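Local coordinates for protein beta-galactosidase (Bacillus circulans subsp. alkalophilus, PDB 3TTY) that hydrolyses terminal beta-galactoside linkages, binding galactose in the pocket of a TIM-barrel glycoside hydrolase that assembles as a trimer, at residues Asp388-Arg394 and Glu621-Asn625; Glu639-Gly645 and Ile658-Ile664; Arg648-Leu653 and Val669-Arg674. All blocks are in the same frame, centred on the assembly; numbering follows the deposited sequence.

Interaction 1: Asp388-Arg394 and Glu621-Asn625; sequences DTILDAR and ERVKN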
loop_
_atom_site.group_PDB
_atom_site.type_symbol
_atom_site.label_atom_id
_atom_site.label_comp_id
_atom_site.label_asym_id
_atom_site.label_seq_id
_atom_site.Cartn_x
_atom_site.Cartn_y
_atom_site.Cartn_z
ATOM N N ASP A 388 20.525 24.913 -40.148
ATOM C CA ASP A 388 19.731 23.814 -40.694
ATOM C C ASP A 388 20.497 22.507 -40.831
ATOM O O ASP A 388 19.958 21.530 -41.343
ATOM C CB ASP A 388 19.135 24.193 -42.057
ATOM C CG ASP A 388 20.196 24.340 -43.154
ATOM O OD1 ASP A 388 19.862 24.882 -44.230
ATOM O OD2 ASP A 388 21.356 23.922 -42.948
ATOM N N THR A 389 21.745 22.498 -40.372
ATOM C CA THR A 389 22.680 21.414 -40.663
ATOM C C THR A 389 22.126 19.994 -40.462
ATOM O O THR A 389 22.273 19.140 -41.324
ATOM C CB THR A 389 23.979 21.557 -39.832
ATOM O OG1 THR A 389 24.528 22.871 -40.012
ATOM C CG2 THR A 389 25.020 20.523 -40.268
ATOM N N ILE A 390 21.498 19.757 -39.320
ATOM C CA ILE A 390 21.098 18.422 -38.905
ATOM C C ILE A 390 19.671 18.070 -39.344
ATOM O O ILE A 390 19.304 16.899 -39.435
ATOM C CB ILE A 390 21.206 18.319 -37.376
ATOM C CG1 ILE A 390 22.664 18.473 -36.953
ATOM C CG2 ILE A 390 20.648 16.998 -36.859
ATOM C CD1 ILE A 390 22.856 18.495 -35.454
ATOM N N LEU A 391 18.862 19.080 -39.622
ATOM C CA LEU A 391 17.459 18.852 -39.923
ATOM C C LEU A 391 17.257 17.731 -40.951
ATOM O O LEU A 391 18.065 17.561 -41.869
ATOM C CB LEU A 391 16.814 20.154 -40.387
ATOM C CG LEU A 391 16.914 21.293 -39.373
ATOM C CD1 LEU A 391 16.058 22.484 -39.809
ATOM C CD2 LEU A 391 16.505 20.819 -37.984
ATOM N N ASP A 392 16.185 16.962 -40.775
ATOM C CA ASP A 392 15.831 15.862 -41.679
ATOM C C ASP A 392 16.839 14.708 -41.721
ATOM O O ASP A 392 16.623 13.726 -42.418
ATOM C CB ASP A 392 15.554 16.375 -43.099
ATOM C CG ASP A 392 14.302 17.220 -43.177
ATOM O OD1 ASP A 392 13.302 16.842 -42.535
ATOM O OD2 ASP A 392 14.316 18.259 -43.878
ATOM N N ALA A 393 17.928 14.818 -40.975
ATOM C CA ALA A 393 18.892 13.721 -40.911
ATOM C C ALA A 393 18.226 12.472 -40.330
ATOM O O ALA A 393 17.387 12.571 -39.445
ATOM C CB ALA A 393 20.096 14.116 -40.086
ATOM N N ARG A 394 18.609 11.297 -40.815
ATOM C CA ARG A 394 17.915 10.074 -40.430
ATOM C C ARG A 394 18.844 8.957 -39.969
ATOM O O ARG A 394 20.045 8.998 -40.224
ATOM C CB ARG A 394 17.008 9.614 -41.572
ATOM C CG ARG A 394 15.922 10.640 -41.885
ATOM C CD ARG A 394 15.220 10.350 -43.195
ATOM N NE ARG A 394 14.160 9.361 -43.042
ATOM C CZ ARG A 394 12.882 9.659 -42.825
ATOM N NH1 ARG A 394 12.486 10.930 -42.737
ATOM N NH2 ARG A 394 11.993 8.680 -42.700
ATOM N N GLU A 621 24.169 8.045 -34.538
ATOM C CA GLU A 621 24.387 8.611 -35.854
ATOM C C GLU A 621 23.100 9.053 -36.527
ATOM O O GLU A 621 22.098 8.342 -36.501
ATOM C CB GLU A 621 25.107 7.598 -36.758
ATOM C CG GLU A 621 25.378 8.127 -38.176
ATOM C CD GLU A 621 25.757 7.026 -39.167
ATOM O OE1 GLU A 621 24.994 6.043 -39.282
ATOM O OE2 GLU A 621 26.821 7.136 -39.823
ATOM N N ARG A 622 23.140 10.234 -37.131
ATOM C CA ARG A 622 22.118 10.653 -38.075
ATOM C C ARG A 622 22.804 10.978 -39.400
ATOM O O ARG A 622 23.914 11.507 -39.421
ATOM C CB ARG A 622 21.337 11.864 -37.552
ATOM C CG ARG A 622 20.498 11.591 -36.307
ATOM C CD ARG A 622 19.791 12.854 -35.797
ATOM N NE ARG A 622 18.719 13.295 -36.685
ATOM C CZ ARG A 622 17.945 14.358 -36.477
ATOM N NH1 ARG A 622 18.103 15.113 -35.400
ATOM N NH2 ARG A 622 17.017 14.677 -37.361
ATOM N N VAL A 623 22.129 10.667 -40.499
ATOM C CA VAL A 623 22.700 10.795 -41.829
ATOM C C VAL A 623 21.816 11.653 -42.718
ATOM O O VAL A 623 20.602 11.472 -42.771
ATOM C CB VAL A 623 22.870 9.407 -42.487
ATOM C CG1 VAL A 623 23.283 9.553 -43.940
ATOM C CG2 VAL A 623 23.877 8.561 -41.709
ATOM N N LYS A 624 22.427 12.595 -43.417
ATOM C CA LYS A 624 21.684 13.501 -44.281
ATOM C C LYS A 624 22.374 13.518 -45.636
ATOM O O LYS A 624 23.501 14.001 -45.767
ATOM C CB LYS A 624 21.642 14.906 -43.672
ATOM C CG LYS A 624 20.821 15.930 -44.458
ATOM C CD LYS A 624 20.987 17.314 -43.833
ATOM C CE LYS A 624 19.829 18.238 -44.164
ATOM N NZ LYS A 624 19.858 19.438 -43.271
ATOM N N ASN A 625 21.698 12.950 -46.630
ATOM C CA ASN A 625 22.272 12.755 -47.961
ATOM C C ASN A 625 23.589 11.948 -47.975
ATOM O O ASN A 625 23.583 10.725 -47.777
ATOM C CB ASN A 625 22.397 14.102 -48.669
ATOM C CG ASN A 625 21.042 14.752 -48.891
ATOM O OD1 ASN A 625 20.784 15.871 -48.433
ATOM N ND2 ASN A 625 20.153 14.035 -49.580
#

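Interaction 2: Glu639-Gly645 and Ile658-Ile664; sequences EMTFDAG and ISGQATI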
loop_
_atom_site.group_PDB
_atom_site.type_symbol
_atom_site.label_atom_id
_atom_site.label_comp_id
_atom_site.label_asym_id
_atom_site.label_seq_id
_atom_site.Cartn_x
_atom_site.Cartn_y
_atom_site.Cartn_z
ATOM N N GLU A 639 36.354 13.922 -17.608
ATOM C CA GLU A 639 36.866 13.975 -18.975
ATOM C C GLU A 639 37.195 12.571 -19.491
ATOM O O GLU A 639 37.660 11.712 -18.736
ATOM C CB GLU A 639 38.125 14.840 -19.003
ATOM C CG GLU A 639 38.655 15.151 -20.382
ATOM C CD GLU A 639 39.916 15.997 -20.322
ATOM O OE1 GLU A 639 39.836 17.220 -20.598
ATOM O OE2 GLU A 639 40.985 15.432 -19.988
ATOM N N MET A 640 36.971 12.342 -20.781
ATOM C CA MET A 640 37.157 11.015 -21.356
ATOM C C MET A 640 37.841 11.109 -22.714
ATOM O O MET A 640 37.671 12.097 -23.430
ATOM C CB MET A 640 35.800 10.317 -21.496
ATOM C CG MET A 640 35.773 8.873 -21.026
ATOM S SD MET A 640 35.832 8.680 -19.244
ATOM C CE MET A 640 35.862 6.895 -19.100
ATOM N N THR A 641 38.609 10.084 -23.072
ATOM C CA THR A 641 39.308 10.071 -24.359
ATOM C C THR A 641 38.942 8.856 -25.211
ATOM O O THR A 641 38.623 7.790 -24.697
ATOM C CB THR A 641 40.853 10.160 -24.190
ATOM O OG1 THR A 641 41.367 8.910 -23.723
ATOM C CG2 THR A 641 41.220 11.239 -23.183
ATOM N N PHE A 642 38.979 9.025 -26.526
ATOM C CA PHE A 642 38.580 7.955 -27.424
ATOM C C PHE A 642 39.200 8.161 -28.790
ATOM O O PHE A 642 39.498 9.289 -29.181
ATOM C CB PHE A 642 37.048 7.912 -27.555
ATOM C CG PHE A 642 36.453 9.142 -28.202
ATOM C CD1 PHE A 642 36.150 10.268 -27.445
ATOM C CD2 PHE A 642 36.198 9.175 -29.568
ATOM C CE1 PHE A 642 35.604 11.404 -28.041
ATOM C CE2 PHE A 642 35.639 10.308 -30.172
ATOM C CZ PHE A 642 35.344 11.421 -29.408
ATOM N N ASP A 643 39.387 7.064 -29.518
ATOM C CA ASP A 643 39.861 7.139 -30.889
ATOM C C ASP A 643 38.689 7.563 -31.759
ATOM O O ASP A 643 37.664 6.881 -31.817
ATOM C CB ASP A 643 40.438 5.791 -31.336
ATOM C CG ASP A 643 41.012 5.826 -32.748
ATOM O OD1 ASP A 643 41.174 6.920 -33.330
ATOM O OD2 ASP A 643 41.315 4.738 -33.279
ATOM N N ALA A 644 38.832 8.703 -32.421
ATOM C CA ALA A 644 37.741 9.258 -33.198
ATOM C C ALA A 644 37.816 8.773 -34.633
ATOM O O ALA A 644 37.020 9.183 -35.477
ATOM C CB ALA A 644 37.770 10.778 -33.142
ATOM N N GLY A 645 38.773 7.892 -34.906
ATOM C CA GLY A 645 39.025 7.445 -36.265
ATOM C C GLY A 645 39.910 8.429 -37.008
ATOM O O GLY A 645 40.083 9.571 -36.573
ATOM N N ILE A 658 38.910 17.034 -35.952
ATOM C CA ILE A 658 39.196 15.944 -35.031
ATOM C C ILE A 658 39.710 14.709 -35.774
ATOM O O ILE A 658 39.176 14.338 -36.817
ATOM C CB ILE A 658 37.956 15.590 -34.182
ATOM C CG1 ILE A 658 37.965 16.363 -32.859
ATOM C CG2 ILE A 658 37.932 14.120 -33.865
ATOM C CD1 ILE A 658 37.590 17.826 -32.976
ATOM N N SER A 659 40.756 14.083 -35.237
ATOM C CA SER A 659 41.361 12.918 -35.875
ATOM C C SER A 659 42.114 12.084 -34.854
ATOM O O SER A 659 42.808 12.616 -33.990
ATOM C CB SER A 659 42.311 13.348 -36.994
ATOM O OG SER A 659 42.609 12.260 -37.851
ATOM N N GLY A 660 41.974 10.770 -34.954
ATOM C CA GLY A 660 42.617 9.877 -34.008
ATOM C C GLY A 660 42.171 10.148 -32.587
ATOM O O GLY A 660 40.982 10.292 -32.315
ATOM N N GLN A 661 43.126 10.221 -31.671
ATOM C CA GLN A 661 42.802 10.435 -30.269
ATOM C C GLN A 661 42.119 11.780 -30.027
ATOM O O GLN A 661 42.616 12.823 -30.447
ATOM C CB GLN A 661 44.062 10.318 -29.422
ATOM C CG GLN A 661 44.657 8.927 -29.425
ATOM C CD GLN A 661 44.122 8.071 -28.300
ATOM O OE1 GLN A 661 44.455 8.284 -27.129
ATOM N NE2 GLN A 661 43.291 7.094 -28.643
ATOM N N ALA A 662 40.968 11.744 -29.360
ATOM C CA ALA A 662 40.261 12.964 -28.986
ATOM C C ALA A 662 39.770 12.866 -27.559
ATOM O O ALA A 662 39.463 11.776 -27.063
ATOM C CB ALA A 662 39.102 13.233 -29.923
ATOM N N THR A 663 39.722 14.010 -26.886
ATOM C CA THR A 663 39.128 14.067 -25.561
ATOM C C THR A 663 37.805 14.812 -25.622
ATOM O O THR A 663 37.557 15.619 -26.525
ATOM C CB THR A 663 40.054 14.720 -24.518
ATOM O OG1 THR A 663 40.205 16.111 -24.820
ATOM C CG2 THR A 663 41.420 14.046 -24.515
ATOM N N ILE A 664 36.953 14.511 -24.658
ATOM C CA ILE A 664 35.637 15.099 -24.572
ATOM C C ILE A 664 35.417 15.360 -23.095
ATOM O O ILE A 664 35.640 14.483 -22.263
ATOM C CB ILE A 664 34.561 14.143 -25.142
ATOM C CG1 ILE A 664 33.197 14.839 -25.231
ATOM C CG2 ILE A 664 34.500 12.856 -24.324
ATOM C CD1 ILE A 664 32.073 13.946 -25.803
#

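Interaction 3: Arg648-Leu653 and Val669-Arg674; sequences RQRDLL and VMILER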
loop_
_atom_site.group_PDB
_atom_site.type_symbol
_atom_site.label_atom_id
_atom_site.label_comp_id
_atom_site.label_asym_id
_atom_site.label_seq_id
_atom_site.Cartn_x
_atom_site.Cartn_y
_atom_site.Cartn_z
ATOM N N ARG A 648 38.754 12.670 -42.141
ATOM C CA ARG A 648 38.604 14.119 -42.166
ATOM C C ARG A 648 37.244 14.460 -41.579
ATOM O O ARG A 648 36.210 14.167 -42.183
ATOM C CB ARG A 648 38.681 14.648 -43.597
ATOM C CG ARG A 648 40.089 14.819 -44.132
ATOM C CD ARG A 648 40.062 15.480 -45.504
ATOM N NE ARG A 648 39.182 16.647 -45.522
ATOM C CZ ARG A 648 39.145 17.543 -46.504
ATOM N NH1 ARG A 648 39.946 17.412 -47.555
ATOM N NH2 ARG A 648 38.311 18.573 -46.433
ATOM N N GLN A 649 37.245 15.066 -40.397
ATOM C CA GLN A 649 35.994 15.386 -39.730
ATOM C C GLN A 649 36.145 16.560 -38.773
ATOM O O GLN A 649 37.184 16.726 -38.130
ATOM C CB GLN A 649 35.450 14.152 -38.998
ATOM C CG GLN A 649 36.442 13.497 -38.054
ATOM C CD GLN A 649 35.979 12.137 -37.543
ATOM O OE1 GLN A 649 34.793 11.808 -37.591
ATOM N NE2 GLN A 649 36.924 11.338 -37.057
ATOM N N ARG A 650 35.108 17.379 -38.684
ATOM C CA ARG A 650 35.108 18.465 -37.718
ATOM C C ARG A 650 33.992 18.328 -36.688
ATOM O O ARG A 650 32.929 17.766 -36.955
ATOM C CB ARG A 650 35.030 19.832 -38.408
ATOM C CG ARG A 650 33.794 20.040 -39.243
ATOM C CD ARG A 650 33.725 21.451 -39.797
ATOM N NE ARG A 650 32.723 21.543 -40.855
ATOM C CZ ARG A 650 31.673 22.356 -40.834
ATOM N NH1 ARG A 650 31.483 23.181 -39.808
ATOM N NH2 ARG A 650 30.818 22.353 -41.850
ATOM N N ASP A 651 34.263 18.840 -35.499
ATOM C CA ASP A 651 33.265 18.947 -34.466
ATOM C C ASP A 651 32.398 20.156 -34.791
ATOM O O ASP A 651 32.880 21.281 -34.804
ATOM C CB ASP A 651 33.945 19.129 -33.119
ATOM C CG ASP A 651 32.968 19.103 -31.978
ATOM O OD1 ASP A 651 31.755 19.274 -32.250
ATOM O OD2 ASP A 651 33.409 18.917 -30.820
ATOM N N LEU A 652 31.123 19.925 -35.077
ATOM C CA LEU A 652 30.244 21.009 -35.483
ATOM C C LEU A 652 30.191 22.107 -34.425
ATOM O O LEU A 652 30.029 23.280 -34.754
ATOM C CB LEU A 652 28.837 20.477 -35.755
ATOM C CG LEU A 652 28.318 20.585 -37.192
ATOM C CD1 LEU A 652 29.454 20.550 -38.218
ATOM C CD2 LEU A 652 27.287 19.502 -37.479
ATOM N N LEU A 653 30.346 21.723 -33.160
ATOM C CA LEU A 653 30.115 22.639 -32.047
ATOM C C LEU A 653 31.314 23.538 -31.726
ATOM O O LEU A 653 31.135 24.668 -31.269
ATOM C CB LEU A 653 29.674 21.872 -30.798
ATOM C CG LEU A 653 28.325 21.149 -30.861
ATOM C CD1 LEU A 653 28.071 20.364 -29.570
ATOM C CD2 LEU A 653 27.195 22.131 -31.128
ATOM N N VAL A 669 29.632 17.208 -25.345
ATOM C CA VAL A 669 28.971 16.761 -26.563
ATOM C C VAL A 669 29.809 17.203 -27.756
ATOM O O VAL A 669 30.228 18.358 -27.831
ATOM C CB VAL A 669 27.544 17.365 -26.705
ATOM C CG1 VAL A 669 26.928 17.011 -28.050
ATOM C CG2 VAL A 669 26.647 16.905 -25.566
ATOM N N MET A 670 30.059 16.274 -28.674
ATOM C CA MET A 670 30.681 16.596 -29.945
ATOM C C MET A 670 29.766 16.060 -31.030
ATOM O O MET A 670 29.090 15.050 -30.844
ATOM C CB MET A 670 32.061 15.943 -30.060
ATOM C CG MET A 670 32.971 16.163 -28.842
ATOM S SD MET A 670 34.511 15.215 -28.893
ATOM C CE MET A 670 35.213 15.839 -30.416
ATOM N N ILE A 671 29.735 16.751 -32.158
ATOM C CA ILE A 671 28.999 16.281 -33.312
ATOM C C ILE A 671 29.973 16.227 -34.481
ATOM O O ILE A 671 30.220 17.233 -35.152
ATOM C CB ILE A 671 27.815 17.204 -33.642
ATOM C CG1 ILE A 671 26.935 17.408 -32.405
ATOM C CG2 ILE A 671 27.008 16.644 -34.787
ATOM C CD1 ILE A 671 25.836 18.417 -32.614
ATOM N N LEU A 672 30.536 15.045 -34.702
ATOM C CA LEU A 672 31.533 14.849 -35.740
ATOM C C LEU A 672 30.881 14.772 -37.100
ATOM O O LEU A 672 30.032 13.920 -37.329
ATOM C CB LEU A 672 32.312 13.569 -35.470
ATOM C CG LEU A 672 33.535 13.686 -34.558
ATOM C CD1 LEU A 672 33.588 15.032 -33.816
ATOM C CD2 LEU A 672 33.610 12.505 -33.601
ATOM N N GLU A 673 31.281 15.664 -37.998
ATOM C CA GLU A 673 30.793 15.671 -39.373
ATOM C C GLU A 673 31.757 14.913 -40.281
ATOM O O GLU A 673 32.914 15.306 -40.429
ATOM C CB GLU A 673 30.634 17.113 -39.870
ATOM C CG GLU A 673 30.113 17.253 -41.289
ATOM C CD GLU A 673 29.956 18.707 -41.705
ATOM O OE1 GLU A 673 30.944 19.460 -41.590
ATOM O OE2 GLU A 673 28.847 19.100 -42.137
ATOM N N ARG A 674 31.279 13.826 -40.883
ATOM C CA ARG A 674 32.102 13.006 -41.771
ATOM C C ARG A 674 31.300 12.499 -42.973
ATOM O O ARG A 674 30.164 12.916 -43.193
ATOM C CB ARG A 674 32.713 11.837 -40.998
ATOM C CG ARG A 674 31.697 11.022 -40.224
ATOM C CD ARG A 674 32.329 9.785 -39.596
ATOM N NE ARG A 674 31.326 8.816 -39.145
ATOM C CZ ARG A 674 30.839 7.825 -39.895
ATOM N NH1 ARG A 674 31.258 7.656 -41.149
ATOM N NH2 ARG A 674 29.932 6.989 -39.395
HETATM O O HOH W 1 32.277 19.821 -28.745
#

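Interaction 1: Asp388-Arg394 and Glu621-Asn625
Two parts of a chain far apart in sequence can be joined by a backbone pairing as short as a single residue pair, provided long side chains extend it, and this contact is a case in point. Glu621, on strand 617-624, hardly meets the other segment; its carboxylate turns instead to Ser628 and Arg674 of its own sheet. Arg622 does far more. Its NE and NH2 both donate to Ala393 O, at 3.1 and 3.0 Å, so one carbonyl is gripped by two nitrogens at the guanidinium edge, while Ile390 CG2 lies over a face of the group, 3.5 Å from Arg622 NH1. The same guanidinium bonds Val335 O and Ala339 O and forms a salt bridge with Asp340, which ties the C-terminal domain to the catalytic barrel. Val623 supplies the backbone pairing: its N donates to Arg394 O at 2.7 Å and its O accepts from Arg394 N at 2.8 Å, an antiparallel hydrogen-bonded pair that stands alone as one bridge. Beside it, the methyl CB of Ala393 packs 3.6 Å from Arg622 CB and 4.0 Å from Lys624 CB. Lys624 then stretches, all its chi angles trans, along the type II turn Ile390-Ala393. Its NZ bonds Thr389 O at 3.1 Å and, weakly, Leu391 O at 3.0 Å. All the side-chain hydrogen bonds between the segments end on main-chain carbonyls of 388-394, while Asp340 outside them meets the Arg622 charge; this polar recognition therefore follows mainly the path of the loop's backbone.

Interaction 2: Glu639-Gly645 and Ile658-Ile664
An antiparallel two-stranded pairing, lying within the beta-rich C-terminal domain, illustrates how alternation sorts residues between an outer and an inner face. Glu639 leads in with a CA-H...O contact, its CA 3.5 Å from Ile664 O. At Met640 the regular pairing begins: Met640 N donates to Ile664 O at 2.9 Å, and Ile664 N donates to Met640 O at 2.8 Å. The side chains follow, with Met640 CB 4.0 Å from Ile664 CG2. Thr641 sits opposite Thr663 in a non-hydrogen-bonded pair on the exposed face, where Asp643 and Gln661 form the next such pair; here the backbones come close enough for Thr641 CA to lie 3.2 Å from Ala662 O. Phe642 returns to the inner face. Its N and O bond Ala662 O and N at 2.8 and 2.9 Å, and its ring, with chi1 near +60°, leans across the neighbouring strand, receiving Ala662 CB over one face and Ile664 CB at its edge. Leu611, Pro614, Val632 and Met670 also pack against this ring, so the two-stranded pair turns its Phe642 face to the hydrophobic interior of the domain. Asp643 ends the strand with an Asx turn, OD1 accepting from Gly645 N at 3.0 Å. Ala644, inside that turn, donates from N to Gly660 O at 2.7 Å and sets its CB 3.4 Å from Ile658 CG2. Gly645, whose backbone angles would jam a CB against the preceding carbonyl, completes the exchange across the strand ends: its O accepts from Gly660 N at 2.8 Å.

Interaction 3: Arg648-Leu653 and Val669-Arg674
Leu652, Leu653, Val669 and Ile671 make the apolar centre of this contact. Leu652 CD2 approaches Ile671 CG2 at 3.9 Å, Leu653 CG lies 4.1 Å from Ile671 CD1, and Leu653 CD1 is 3.9 Å from Val669 CG1. Tyr332 of helix 326-336 touches both Leu653 and Val669, so the cluster faces the catalytic barrel. The backbone beside it is bonded through Leu652 N, which donates to Ile671 O at 2.8 Å, and Asp651 takes over where the strand breaks off. Its OD1 accepts from Leu653 N at 3.0 Å, an Asx turn, and also from Ile671 N at 3.2 Å, so here the carboxylate takes the amide of Ile671 in place of a backbone carbonyl; a water donates to Asp651 OD2 at 2.5 Å and to Val669 O at 2.7 Å. The two strands are antiparallel neighbours in the five-stranded sheet of the C-terminal domain; the axes of the weakly bonded strand 649-651 and of strand 669-674 approach to 4.5 Å, with 669-674 also bonded to 627-634 on its other edge. Toward the chain end the pairing loosens: Glu673 N donates to Arg650 O at 2.9 Å, whereas the return bond from Arg650 N to Glu673 O is weak at 3.5 Å. At the polar margin Arg650 NE and Glu673 OE1 form a salt bridge at 2.8 Å, the carboxylate oxygen lying over a face of the guanidinium.

How the interactions relate
Along the chain, interaction 1 closes before the other two open, whereas interactions 2 and 3 alternate, each taking one segment between those of the other. Interactions 1 and 3 share the five-stranded antiparallel sheet, with centres about 13 Å apart; they touch through the Glu621-Arg674 salt bridge and through Thr389 and Ile390 packing on Leu652 and Ile671. Interactions 2 and 3 are closer, about 11 Å between centres, and meet where Gln649 bonds Ala644 and Ile658 and where Met670 packs on Ile658 and Ile664. Interactions 1 and 2, with centres about 22 Å apart, do not touch. Interaction 3 therefore connects the two-stranded pair to the region where the C-terminal domain joins the loop after helix 371-386.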